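PDB 5HC8: prenyltransference for protein from Lavandula lanata, which catalyses the head-to-middle coupling of two dimethylallyl diphosphate molecules to form lavandulyl diphosphate. Local coordinates for residues A[18-23]-A[218-223]; A[61-66]-A[137-142]; A[144-149]-A[200-205]. All blocks are in the same frame, centred on the assembly; numbering follows the deposited sequence.

Overall arrangement
The first strand, 15-19, lies in the middle of a six-stranded parallel sheet, and the chain runs on from it into the first segment of interaction 1. The second segment, 218-223, comes almost 200 residues later, just before helix 225-237. Interaction 1 thus closes a long loop, and the other two contacts are nested inside it. Interaction 2 pairs strands 59-65 and 135-140; strand 59-65 is also the neighbour of 15-19. Interaction 3 opens only after interaction 2 has closed. It joins the start of helix 144-160 to a turn between strands 190-193 and 212-215. All three contacts reach the bound thio-substrate analogue.

Interaction 1: residues A[18-23]-A[218-223]; sequences IIIDGH and KLFPDF. With MG (magnesium ion), chain B; PIS (trihydrogen thiodiphosphate), chain C; ISY (3-methylbut-3-enylsulfanyl(phosphonooxy)phosphinic acid), chain F; 61G (2-methylbuta-1,3-diene), chain D.
With CG anti to its backbone N (chi1 -167°), Phe220 turns one ring face to Ile20. CG2 of Ile20 stands over the ring centre, 3.5 Å from the centroid, in a CH-pi contact. Ile18 CG2 adds apolar packing at Phe220 CE1. The His23 ring lies alongside Phe220, planes at 49°, with His23 NE2 3.8 Å from Phe220 CD2. CD2 of His23 also packs on Pro221 CG. An alanine in place of Phe220 would probably open a gap under Ile20 CG2 and rob Ile18 CG2 of an apolar partner.

One backbone bond joins the segments, from Phe220 N to Asp21 O (2.9 Å). Asp21 and Gly22 belong to the turn after strand 15-19, which in the cis-prenyltransferase fold receives the allylic diphosphate. Gly22 is the N-cap of the next helix; a CB would clash with Leu219 CD2 and, at phi 92°, with the preceding carbonyl oxygen.

The turn and the first helical residue grip the ligands. His23 donates twice to O4 of the thiodiphosphate, from N (2.9 Å) and, at the ring edge, from ND1 (2.7 Å). Asp21 OD1 binds magnesium at 2.1 Å; its OD2 approaches a magnesium-bound water and forms a salt bridge with Arg193.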
loop_
_atom_site.group_PDB
_atom_site.type_symbol
_atom_site.label_atom_id
_atom_site.label_comp_id
_atom_site.label_asym_id
_atom_site.label_seq_id
_atom_site.Cartn_x
_atom_site.Cartn_y
_atom_site.Cartn_z
ATOM N N ILE A 18 -8.968 5.716 -8.451
ATOM C CA ILE A 18 -9.729 6.499 -7.520
ATOM C C ILE A 18 -10.478 5.702 -6.466
ATOM O O ILE A 18 -11.213 4.780 -6.785
ATOM C CB ILE A 18 -10.801 7.349 -8.263
ATOM C CG1 ILE A 18 -10.115 8.254 -9.307
ATOM C CG2 ILE A 18 -11.566 8.197 -7.277
ATOM C CD1 ILE A 18 -11.065 9.135 -10.114
ATOM N N ILE A 19 -10.241 6.038 -5.212
ATOM C CA ILE A 19 -11.033 5.525 -4.083
ATOM C C ILE A 19 -12.132 6.499 -3.715
ATOM O O ILE A 19 -11.876 7.583 -3.211
ATOM C CB ILE A 19 -10.117 5.262 -2.854
ATOM C CG1 ILE A 19 -9.054 4.221 -3.185
ATOM C CG2 ILE A 19 -10.882 4.833 -1.623
ATOM C CD1 ILE A 19 -8.083 3.961 -2.056
ATOM N N ILE A 20 -13.385 6.093 -3.936
ATOM C CA ILE A 20 -14.553 6.909 -3.623
ATOM C C ILE A 20 -14.960 6.696 -2.182
ATOM O O ILE A 20 -14.885 5.576 -1.633
ATOM C CB ILE A 20 -15.742 6.636 -4.645
ATOM C CG1 ILE A 20 -16.274 5.224 -4.530
ATOM C CG2 ILE A 20 -15.271 6.846 -6.103
ATOM C CD1 ILE A 20 -17.269 4.852 -5.600
ATOM N N ASP A 21 -15.339 7.790 -1.537
ATOM C CA ASP A 21 -15.625 7.768 -0.126
ATOM C C ASP A 21 -16.377 9.033 0.259
ATOM O O ASP A 21 -16.331 10.034 -0.482
ATOM C CB ASP A 21 -14.299 7.615 0.655
ATOM C CG ASP A 21 -14.485 7.016 2.063
ATOM O OD1 ASP A 21 -15.471 6.281 2.183
ATOM O OD2 ASP A 21 -13.717 7.363 3.004
ATOM N N GLY A 22 -16.978 9.041 1.440
ATOM C CA GLY A 22 -17.538 10.269 2.011
ATOM C C GLY A 22 -19.011 10.442 1.651
ATOM O O GLY A 22 -19.590 11.490 1.887
ATOM N N HIS A 23 -19.633 9.416 1.105
ATOM C CA HIS A 23 -21.042 9.536 0.652
ATOM C C HIS A 23 -22.040 9.695 1.779
ATOM O O HIS A 23 -22.966 10.452 1.663
ATOM C CB HIS A 23 -21.456 8.333 -0.185
ATOM C CG HIS A 23 -20.646 8.149 -1.429
ATOM N ND1 HIS A 23 -19.467 7.429 -1.451
ATOM C CD2 HIS A 23 -20.864 8.536 -2.699
ATOM C CE1 HIS A 23 -19.004 7.396 -2.689
ATOM N NE2 HIS A 23 -19.836 8.057 -3.462
ATOM N N LYS A 218 -12.351 16.577 -0.026
ATOM C CA LYS A 218 -13.618 16.611 -0.730
ATOM C C LYS A 218 -14.375 15.323 -0.665
ATOM O O LYS A 218 -13.827 14.305 -0.952
ATOM C CB LYS A 218 -13.443 16.951 -2.214
ATOM C CG LYS A 218 -13.273 18.420 -2.470
ATOM C CD LYS A 218 -14.366 18.917 -3.411
ATOM C CE LYS A 218 -14.152 20.374 -3.666
ATOM N NZ LYS A 218 -14.515 20.631 -5.083
ATOM N N LEU A 219 -15.663 15.399 -0.332
ATOM C CA LEU A 219 -16.507 14.234 -0.222
ATOM C C LEU A 219 -16.906 13.822 -1.639
ATOM O O LEU A 219 -17.132 14.665 -2.523
ATOM C CB LEU A 219 -17.736 14.532 0.670
ATOM C CG LEU A 219 -17.473 15.045 2.095
ATOM C CD1 LEU A 219 -18.828 15.233 2.765
ATOM C CD2 LEU A 219 -16.549 14.125 2.898
ATOM N N PHE A 220 -16.924 12.533 -1.917
ATOM C CA PHE A 220 -16.965 12.171 -3.318
ATOM C C PHE A 220 -18.216 12.716 -4.081
ATOM O O PHE A 220 -18.120 12.970 -5.285
ATOM C CB PHE A 220 -16.882 10.716 -3.583
ATOM C CG PHE A 220 -16.607 10.420 -5.053
ATOM C CD1 PHE A 220 -15.336 10.590 -5.569
ATOM C CD2 PHE A 220 -17.606 10.023 -5.896
ATOM C CE1 PHE A 220 -15.081 10.394 -6.903
ATOM C CE2 PHE A 220 -17.340 9.773 -7.223
ATOM C CZ PHE A 220 -16.077 9.964 -7.722
ATOM N N PRO A 221 -19.391 12.820 -3.421
ATOM C CA PRO A 221 -20.471 13.438 -4.199
ATOM C C PRO A 221 -20.150 14.864 -4.716
ATOM O O PRO A 221 -20.790 15.318 -5.680
ATOM C CB PRO A 221 -21.635 13.456 -3.210
ATOM C CG PRO A 221 -21.432 12.263 -2.401
ATOM C CD PRO A 221 -19.894 12.280 -2.163
ATOM N N ASP A 222 -19.214 15.562 -4.073
ATOM C CA ASP A 222 -18.757 16.908 -4.520
ATOM C C ASP A 222 -17.585 16.867 -5.511
ATOM O O ASP A 222 -17.140 17.912 -5.987
ATOM C CB ASP A 222 -18.374 17.780 -3.306
ATOM C CG ASP A 222 -19.559 18.122 -2.432
ATOM O OD1 ASP A 222 -20.667 18.275 -2.999
ATOM O OD2 ASP A 222 -19.389 18.163 -1.187
ATOM N N PHE A 223 -17.124 15.665 -5.855
ATOM C CA PHE A 223 -15.888 15.480 -6.582
ATOM C C PHE A 223 -16.185 15.503 -8.061
ATOM O O PHE A 223 -16.949 14.710 -8.551
ATOM C CB PHE A 223 -15.290 14.106 -6.238
ATOM C CG PHE A 223 -13.915 13.894 -6.757
ATOM C CD1 PHE A 223 -13.720 13.477 -8.066
ATOM C CD2 PHE A 223 -12.800 14.084 -5.951
ATOM C CE1 PHE A 223 -12.444 13.237 -8.585
ATOM C CE2 PHE A 223 -11.527 13.857 -6.479
ATOM C CZ PHE A 223 -11.356 13.442 -7.793
HETATM MG MG MG B . -16.359 5.398 3.898
HETATM P P1 PIS C . -18.861 7.369 4.355
HETATM O O1 PIS C . -19.698 6.552 3.255
HETATM P P2 PIS C . -19.190 5.686 2.021
HETATM S S1 PIS C . -17.999 4.773 2.703
HETATM O O2 PIS C . -17.333 7.283 4.153
HETATM O O3 PIS C . -19.339 8.820 4.338
HETATM O O4 PIS C . -18.660 6.693 1.062
HETATM O O5 PIS C . -19.164 6.610 5.686
HETATM O O6 PIS C . -20.459 4.825 1.554
HETATM P P1 ISY F . -13.019 2.546 5.380
HETATM O O2 ISY F . -13.727 1.818 4.071
HETATM P P3 ISY F . -14.735 2.430 3.025
HETATM O O4 ISY F . -12.915 4.109 5.180
HETATM O O5 ISY F . -11.640 1.932 5.757
HETATM O O6 ISY F . -13.976 2.257 6.529
HETATM O O7 ISY F . -15.639 3.417 3.671
HETATM O O8 ISY F . -15.408 1.226 2.217
HETATM S S9 ISY F . -13.495 3.586 1.725
HETATM C C10 ISY F . -12.907 2.319 0.627
HETATM C C11 ISY F . -13.628 2.674 -0.648
HETATM C C12 ISY F . -14.348 1.638 -1.464
HETATM C C13 ISY F . -15.008 2.055 -2.697
HETATM C C14 ISY F . -14.573 0.264 -0.953
HETATM C CAC 61G D . -18.563 1.576 -1.169
HETATM C CAE 61G D . -19.259 2.745 -1.910
HETATM C CAB 61G D . -19.730 2.750 -3.339
HETATM C CAD 61G D . -19.303 3.992 -1.232
HETATM C CAA 61G D . -18.810 3.927 0.098
HETATM O O HOH W 1 -14.727 5.953 5.005
HETATM O O HOH W 2 -17.399 4.698 5.749
#

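Interaction 2: residues A[61-66]-A[137-142]. With ISY (3-methylbut-3-enylsulfanyl(phosphonooxy)phosphinic acid), chain F; 61G (2-methylbuta-1,3-diene), chain D.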
loop_
_atom_site.group_PDB
_atom_site.type_symbol
_atom_site.label_atom_id
_atom_site.label_comp_id
_atom_site.label_asym_id
_atom_site.label_seq_id
_atom_site.Cartn_x
_atom_site.Cartn_y
_atom_site.Cartn_z
ATOM N N THR A 61 -9.081 3.611 -13.234
ATOM C CA THR A 61 -9.780 2.628 -12.367
ATOM C C THR A 61 -10.591 3.329 -11.301
ATOM O O THR A 61 -10.062 4.207 -10.606
ATOM C CB THR A 61 -8.758 1.708 -11.710
ATOM O OG1 THR A 61 -8.092 0.923 -12.698
ATOM C CG2 THR A 61 -9.473 0.754 -10.751
ATOM N N ILE A 62 -11.880 2.993 -11.188
ATOM C CA ILE A 62 -12.709 3.496 -10.100
ATOM C C ILE A 62 -13.072 2.323 -9.203
ATOM O O ILE A 62 -13.597 1.284 -9.638
ATOM C CB ILE A 62 -13.994 4.187 -10.580
ATOM C CG1 ILE A 62 -13.652 5.416 -11.416
ATOM C CG2 ILE A 62 -14.912 4.500 -9.411
ATOM C CD1 ILE A 62 -14.871 6.075 -12.097
ATOM N N TRP A 63 -12.705 2.427 -7.939
ATOM C CA TRP A 63 -13.046 1.360 -6.963
ATOM C C TRP A 63 -14.383 1.630 -6.358
ATOM O O TRP A 63 -14.581 2.691 -5.751
ATOM C CB TRP A 63 -12.068 1.333 -5.816
ATOM C CG TRP A 63 -12.123 0.125 -4.920
ATOM C CD1 TRP A 63 -12.468 -1.185 -5.232
ATOM C CD2 TRP A 63 -11.706 0.096 -3.563
ATOM N NE1 TRP A 63 -12.276 -1.984 -4.129
ATOM C CE2 TRP A 63 -11.749 -1.236 -3.124
ATOM C CE3 TRP A 63 -11.188 1.059 -2.702
ATOM C CZ2 TRP A 63 -11.408 -1.589 -1.807
ATOM C CZ3 TRP A 63 -10.892 0.694 -1.438
ATOM C CH2 TRP A 63 -10.951 -0.610 -1.024
ATOM N N ALA A 64 -15.322 0.687 -6.520
ATOM C CA ALA A 64 -16.732 0.932 -6.096
ATOM C C ALA A 64 -17.177 0.030 -4.928
ATOM O O ALA A 64 -18.132 0.322 -4.221
ATOM C CB ALA A 64 -17.669 0.724 -7.255
ATOM N N LEU A 65 -16.501 -1.102 -4.741
ATOM C CA LEU A 65 -17.050 -2.006 -3.741
ATOM C C LEU A 65 -15.952 -2.951 -3.329
ATOM O O LEU A 65 -15.390 -3.595 -4.163
ATOM C CB LEU A 65 -18.234 -2.738 -4.319
ATOM C CG LEU A 65 -18.976 -3.528 -3.239
ATOM C CD1 LEU A 65 -19.937 -2.649 -2.460
ATOM C CD2 LEU A 65 -19.747 -4.680 -3.872
ATOM N N SER A 66 -15.645 -2.948 -2.050
ATOM C CA SER A 66 -14.729 -3.881 -1.415
ATOM C C SER A 66 -15.422 -5.109 -0.825
ATOM O O SER A 66 -16.647 -5.080 -0.614
ATOM C CB SER A 66 -13.948 -3.187 -0.260
ATOM O OG SER A 66 -14.757 -2.981 0.886
ATOM N N ILE A 137 -11.562 0.658 -15.837
ATOM C CA ILE A 137 -11.824 -0.514 -14.982
ATOM C C ILE A 137 -12.723 -0.096 -13.814
ATOM O O ILE A 137 -12.439 0.894 -13.098
ATOM C CB ILE A 137 -10.544 -1.127 -14.443
ATOM C CG1 ILE A 137 -9.789 -1.776 -15.594
ATOM C CG2 ILE A 137 -10.818 -2.214 -13.365
ATOM C CD1 ILE A 137 -8.357 -2.185 -15.273
ATOM N N LEU A 138 -13.824 -0.820 -13.653
ATOM C CA LEU A 138 -14.658 -0.717 -12.472
ATOM C C LEU A 138 -14.247 -1.905 -11.593
ATOM O O LEU A 138 -14.418 -3.034 -11.967
ATOM C CB LEU A 138 -16.138 -0.737 -12.813
ATOM C CG LEU A 138 -17.059 -0.627 -11.602
ATOM C CD1 LEU A 138 -17.006 0.700 -10.859
ATOM C CD2 LEU A 138 -18.466 -0.929 -12.042
ATOM N N ALA A 139 -13.672 -1.609 -10.443
ATOM C CA ALA A 139 -13.279 -2.601 -9.439
ATOM C C ALA A 139 -14.398 -2.762 -8.417
ATOM O O ALA A 139 -14.700 -1.869 -7.641
ATOM C CB ALA A 139 -11.953 -2.182 -8.771
ATOM N N VAL A 140 -15.000 -3.943 -8.427
ATOM C CA VAL A 140 -16.186 -4.244 -7.684
ATOM C C VAL A 140 -16.083 -5.657 -7.067
ATOM O O VAL A 140 -15.672 -6.633 -7.727
ATOM C CB VAL A 140 -17.403 -3.966 -8.605
ATOM C CG1 VAL A 140 -17.405 -4.919 -9.779
ATOM C CG2 VAL A 140 -18.663 -3.915 -7.834
ATOM N N ALA A 141 -16.339 -5.728 -5.748
ATOM C CA ALA A 141 -16.004 -6.875 -4.953
ATOM C C ALA A 141 -14.540 -7.196 -5.120
ATOM O O ALA A 141 -14.176 -8.332 -5.258
ATOM C CB ALA A 141 -16.877 -8.109 -5.326
ATOM N N TYR A 142 -13.710 -6.156 -5.142
ATOM C CA TYR A 142 -12.236 -6.220 -5.345
ATOM C C TYR A 142 -11.584 -5.829 -4.035
ATOM O O TYR A 142 -11.924 -4.744 -3.448
ATOM C CB TYR A 142 -11.750 -5.201 -6.424
ATOM C CG TYR A 142 -10.256 -5.276 -6.479
ATOM C CD1 TYR A 142 -9.624 -6.304 -7.198
ATOM C CD2 TYR A 142 -9.506 -4.493 -5.648
ATOM C CE1 TYR A 142 -8.268 -6.473 -7.147
ATOM C CE2 TYR A 142 -8.143 -4.653 -5.538
ATOM C CZ TYR A 142 -7.522 -5.610 -6.358
ATOM O OH TYR A 142 -6.196 -5.809 -6.175
HETATM P P1 ISY F . -13.019 2.546 5.380
HETATM O O2 ISY F . -13.727 1.818 4.071
HETATM P P3 ISY F . -14.735 2.430 3.025
HETATM O O4 ISY F . -12.915 4.109 5.180
HETATM O O5 ISY F . -11.640 1.932 5.757
HETATM O O6 ISY F . -13.976 2.257 6.529
HETATM O O7 ISY F . -15.639 3.417 3.671
HETATM O O8 ISY F . -15.408 1.226 2.217
HETATM S S9 ISY F . -13.495 3.586 1.725
HETATM C C10 ISY F . -12.907 2.319 0.627
HETATM C C11 ISY F . -13.628 2.674 -0.648
HETATM C C12 ISY F . -14.348 1.638 -1.464
HETATM C C13 ISY F . -15.008 2.055 -2.697
HETATM C C14 ISY F . -14.573 0.264 -0.953
HETATM C CAC 61G D . -18.563 1.576 -1.169
HETATM C CAE 61G D . -19.259 2.745 -1.910
HETATM C CAB 61G D . -19.730 2.750 -3.339
HETATM C CAD 61G D . -19.303 3.992 -1.232
HETATM C CAA 61G D . -18.810 3.927 0.098
#
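Trp63 holds CG anti to the backbone N (chi1 -167°), and this carries the indole edge along the sheet to Ala139 and Tyr142. At the end of that edge, Trp63 NE1 donates to Tyr142 O at 2.9 Å. The carbonyl oxygen lies close to the indole plane, but the donor is tilted 31° from the carbonyl plane. Nearer the backbone, Trp63 CD1 rests on Ala139 CB at 3.7 Å. With CG anti to its N, Tyr142 brings its ring atom CD2 within 4.0 Å of Trp63 NE1.

The two strands are parallel neighbours in the sheet, with 103-107 beyond 135-140 and 15-19 beyond 59-65. Ile62 N donates to Ile137 O, Ala139 N to Ile62 O, and Ala64 N to Ala139 O. Further along, Tyr142 N donates to Leu65 O at 3.2 Å. Side chains pack on both faces. Ala64 CB meets Leu138 CD1 at 3.7 Å. On the side of Trp63, Thr61 lies beside Ile137, with its OG1 bonded to His15.

The substrate analogue lies over one face of the indole. Its C14 is 3.5 Å above the ring plane, offset toward the rim. Phe203 stacks on the other face. Trp63 O comes within 3.1 Å of C13 of the analogue. The NE1 bond gives a buried polar atom its partner and would help fix the rotation of the indole about its side-chain torsions. Held by this bond and the Phe203 stack, the ring presents a flat, apolar, electron-rich face to the hydrocarbon tail of the analogue.

Interaction 3: residues A[144-149]-A[200-205]; sequences GREDIV and LSNFFL. With ISY (3-methylbut-3-enylsulfanyl(phosphonooxy)phosphinic acid), chain F.
Asn202 and Gly144 join a type I' turn of the substrate site to the start of helix 144-160. The turn runs from Leu200 to Phe203. Its Ser201 belongs to the pocket of the bound thio-analogue, and Ser201 OG donates to O5 of that ligand at 2.7 Å.

Asn202 is the main link. Its CG is anti to the backbone N (chi1 -172°), which sends the amide over the first turn of the helix. OD1 of Asn202 accepts from Arg145 N at 2.9 Å. The bond is nearly straight and uses a lone pair in the carbonyl plane. On the other end of the amide, ND2 of Asn202 donates to Glu146 OE1 at 2.9 Å. The carboxylate takes it on its syn lone pair, and OE1 lies in the amide plane. ND2 has a second partner in Gln68 OE1. Bonds at both ends should hold the amide against flipping. The backbone takes part as well: Gly144 N donates to Asn202 O at 2.8 Å, from above the carbonyl plane.

Gly144 fits closely. Its CA makes a CA-H...O contact with Phe203 O at 3.0 Å, and a CB would clash with that oxygen. A water bridges Gly144 O and Leu205 N. Leu205 CD1 packs on Arg145 CG at 3.8 Å, and Leu205 CB meets Ile148 CD1 at 4.1 Å.

Arg145 leads on to the second subunit, where it bonds to Trp206 O and pairs with Glu171. Within the subunit, helix 144-160 is the next element after strand 135-140. The turn comes after strand 190-193, and Phe203 lies against Ile19 of strand 15-19 and Leu191 of strand 190-193.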
loop_
_atom_site.group_PDB
_atom_site.type_symbol
_atom_site.label_atom_id
_atom_site.label_comp_id
_atom_site.label_asym_id
_atom_site.label_seq_id
_atom_site.Cartn_x
_atom_site.Cartn_y
_atom_site.Cartn_z
ATOM N N GLY A 144 -7.471 -5.919 -2.236
ATOM C CA GLY A 144 -6.066 -6.154 -2.556
ATOM C C GLY A 144 -5.467 -7.432 -1.961
ATOM O O GLY A 144 -4.721 -8.123 -2.621
ATOM N N ARG A 145 -5.789 -7.731 -0.694
ATOM C CA ARG A 145 -5.385 -8.983 -0.058
ATOM C C ARG A 145 -5.972 -10.168 -0.845
ATOM O O ARG A 145 -5.252 -11.092 -1.134
ATOM C CB ARG A 145 -5.925 -9.083 1.383
ATOM C CG ARG A 145 -5.232 -8.224 2.391
ATOM C CD ARG A 145 -3.940 -8.791 2.805
ATOM N NE ARG A 145 -3.233 -8.095 3.902
ATOM C CZ ARG A 145 -3.363 -8.267 5.221
ATOM N NH1 ARG A 145 -4.345 -9.022 5.737
ATOM N NH2 ARG A 145 -2.563 -7.597 6.052
ATOM N N GLU A 146 -7.231 -10.069 -1.190
ATOM C CA GLU A 146 -7.915 -11.156 -1.888
ATOM C C GLU A 146 -7.285 -11.431 -3.264
ATOM O O GLU A 146 -7.096 -12.585 -3.671
ATOM C CB GLU A 146 -9.353 -10.847 -2.106
ATOM C CG GLU A 146 -10.246 -10.944 -0.928
ATOM C CD GLU A 146 -10.079 -9.803 0.089
ATOM O OE1 GLU A 146 -9.334 -8.810 -0.124
ATOM O OE2 GLU A 146 -10.775 -9.889 1.121
ATOM N N ASP A 147 -6.946 -10.352 -3.973
ATOM C CA ASP A 147 -6.151 -10.440 -5.208
ATOM C C ASP A 147 -4.847 -11.207 -5.053
ATOM O O ASP A 147 -4.534 -12.110 -5.851
ATOM C CB ASP A 147 -5.894 -9.006 -5.725
ATOM C CG ASP A 147 -5.565 -8.922 -7.184
ATOM O OD1 ASP A 147 -5.690 -9.925 -7.985
ATOM O OD2 ASP A 147 -5.210 -7.750 -7.556
ATOM N N ILE A 148 -4.003 -10.839 -4.087
ATOM C CA ILE A 148 -2.818 -11.487 -3.846
ATOM C C ILE A 148 -3.034 -12.986 -3.515
ATOM O O ILE A 148 -2.286 -13.869 -4.000
ATOM C CB ILE A 148 -2.024 -10.802 -2.777
ATOM C CG1 ILE A 148 -1.586 -9.391 -3.282
ATOM C CG2 ILE A 148 -0.816 -11.627 -2.326
ATOM C CD1 ILE A 148 -1.073 -8.527 -2.142
ATOM N N VAL A 149 -3.985 -13.297 -2.687
ATOM C CA VAL A 149 -4.193 -14.711 -2.275
ATOM C C VAL A 149 -4.629 -15.534 -3.489
ATOM O O VAL A 149 -4.119 -16.615 -3.711
ATOM C CB VAL A 149 -5.243 -14.818 -1.148
ATOM C CG1 VAL A 149 -5.628 -16.286 -0.878
ATOM C CG2 VAL A 149 -4.746 -14.195 0.150
ATOM N N LEU A 200 -5.657 2.837 2.642
ATOM C CA LEU A 200 -5.998 2.079 1.441
ATOM C C LEU A 200 -7.275 1.310 1.584
ATOM O O LEU A 200 -7.921 0.995 0.563
ATOM C CB LEU A 200 -4.827 1.139 1.096
ATOM C CG LEU A 200 -3.482 1.869 0.899
ATOM C CD1 LEU A 200 -2.398 0.801 0.707
ATOM C CD2 LEU A 200 -3.521 2.796 -0.311
ATOM N N SER A 201 -7.667 0.980 2.821
ATOM C CA SER A 201 -8.908 0.212 3.012
ATOM C C SER A 201 -9.051 -1.071 2.190
ATOM O O SER A 201 -10.148 -1.467 1.797
ATOM C CB SER A 201 -10.158 1.085 2.821
ATOM O OG SER A 201 -10.036 2.261 3.593
ATOM N N ASN A 202 -7.926 -1.722 1.947
ATOM C CA ASN A 202 -7.826 -3.001 1.269
ATOM C C ASN A 202 -8.148 -2.870 -0.220
ATOM O O ASN A 202 -8.692 -3.785 -0.883
ATOM C CB ASN A 202 -8.562 -4.140 2.020
ATOM C CG ASN A 202 -8.294 -5.481 1.410
ATOM O OD1 ASN A 202 -7.167 -5.799 1.052
ATOM N ND2 ASN A 202 -9.341 -6.257 1.220
ATOM N N PHE A 203 -7.792 -1.699 -0.776
ATOM C CA PHE A 203 -7.665 -1.597 -2.233
ATOM C C PHE A 203 -6.402 -2.328 -2.710
ATOM O O PHE A 203 -5.839 -3.217 -2.020
ATOM C CB PHE A 203 -7.731 -0.105 -2.647
ATOM C CG PHE A 203 -7.913 0.184 -4.128
ATOM C CD1 PHE A 203 -8.744 -0.566 -4.979
ATOM C CD2 PHE A 203 -7.312 1.330 -4.652
ATOM C CE1 PHE A 203 -8.880 -0.282 -6.308
ATOM C CE2 PHE A 203 -7.458 1.653 -6.016
ATOM C CZ PHE A 203 -8.276 0.867 -6.844
ATOM N N PHE A 204 -5.935 -1.993 -3.924
ATOM C CA PHE A 204 -4.651 -2.491 -4.357
ATOM C C PHE A 204 -3.590 -2.435 -3.288
ATOM O O PHE A 204 -3.416 -1.430 -2.555
ATOM C CB PHE A 204 -4.082 -1.628 -5.554
ATOM C CG PHE A 204 -4.864 -1.641 -6.836
ATOM C CD1 PHE A 204 -5.459 -2.772 -7.341
ATOM C CD2 PHE A 204 -4.955 -0.472 -7.601
ATOM C CE1 PHE A 204 -6.176 -2.734 -8.508
ATOM C CE2 PHE A 204 -5.658 -0.432 -8.826
ATOM C CZ PHE A 204 -6.262 -1.583 -9.305
ATOM N N LEU A 205 -2.760 -3.468 -3.249
ATOM C CA LEU A 205 -1.624 -3.508 -2.369
ATOM C C LEU A 205 -0.405 -3.813 -3.235
ATOM O O LEU A 205 0.483 -2.995 -3.303
ATOM C CB LEU A 205 -1.800 -4.589 -1.258
ATOM C CG LEU A 205 -3.012 -4.300 -0.331
ATOM C CD1 LEU A 205 -3.163 -5.490 0.642
ATOM C CD2 LEU A 205 -2.871 -3.038 0.433
HETATM P P1 ISY F . -13.019 2.546 5.380
HETATM O O2 ISY F . -13.727 1.818 4.071
HETATM P P3 ISY F . -14.735 2.430 3.025
HETATM O O4 ISY F . -12.915 4.109 5.180
HETATM O O5 ISY F . -11.640 1.932 5.757
HETATM O O6 ISY F . -13.976 2.257 6.529
HETATM O O7 ISY F . -15.639 3.417 3.671
HETATM O O8 ISY F . -15.408 1.226 2.217
HETATM S S9 ISY F . -13.495 3.586 1.725
HETATM C C10 ISY F . -12.907 2.319 0.627
HETATM C C11 ISY F . -13.628 2.674 -0.648
HETATM C C12 ISY F . -14.348 1.638 -1.464
HETATM C C13 ISY F . -15.008 2.055 -2.697
HETATM C C14 ISY F . -14.573 0.264 -0.953
HETATM O O HOH W 3 -3.022 -6.357 -4.365
#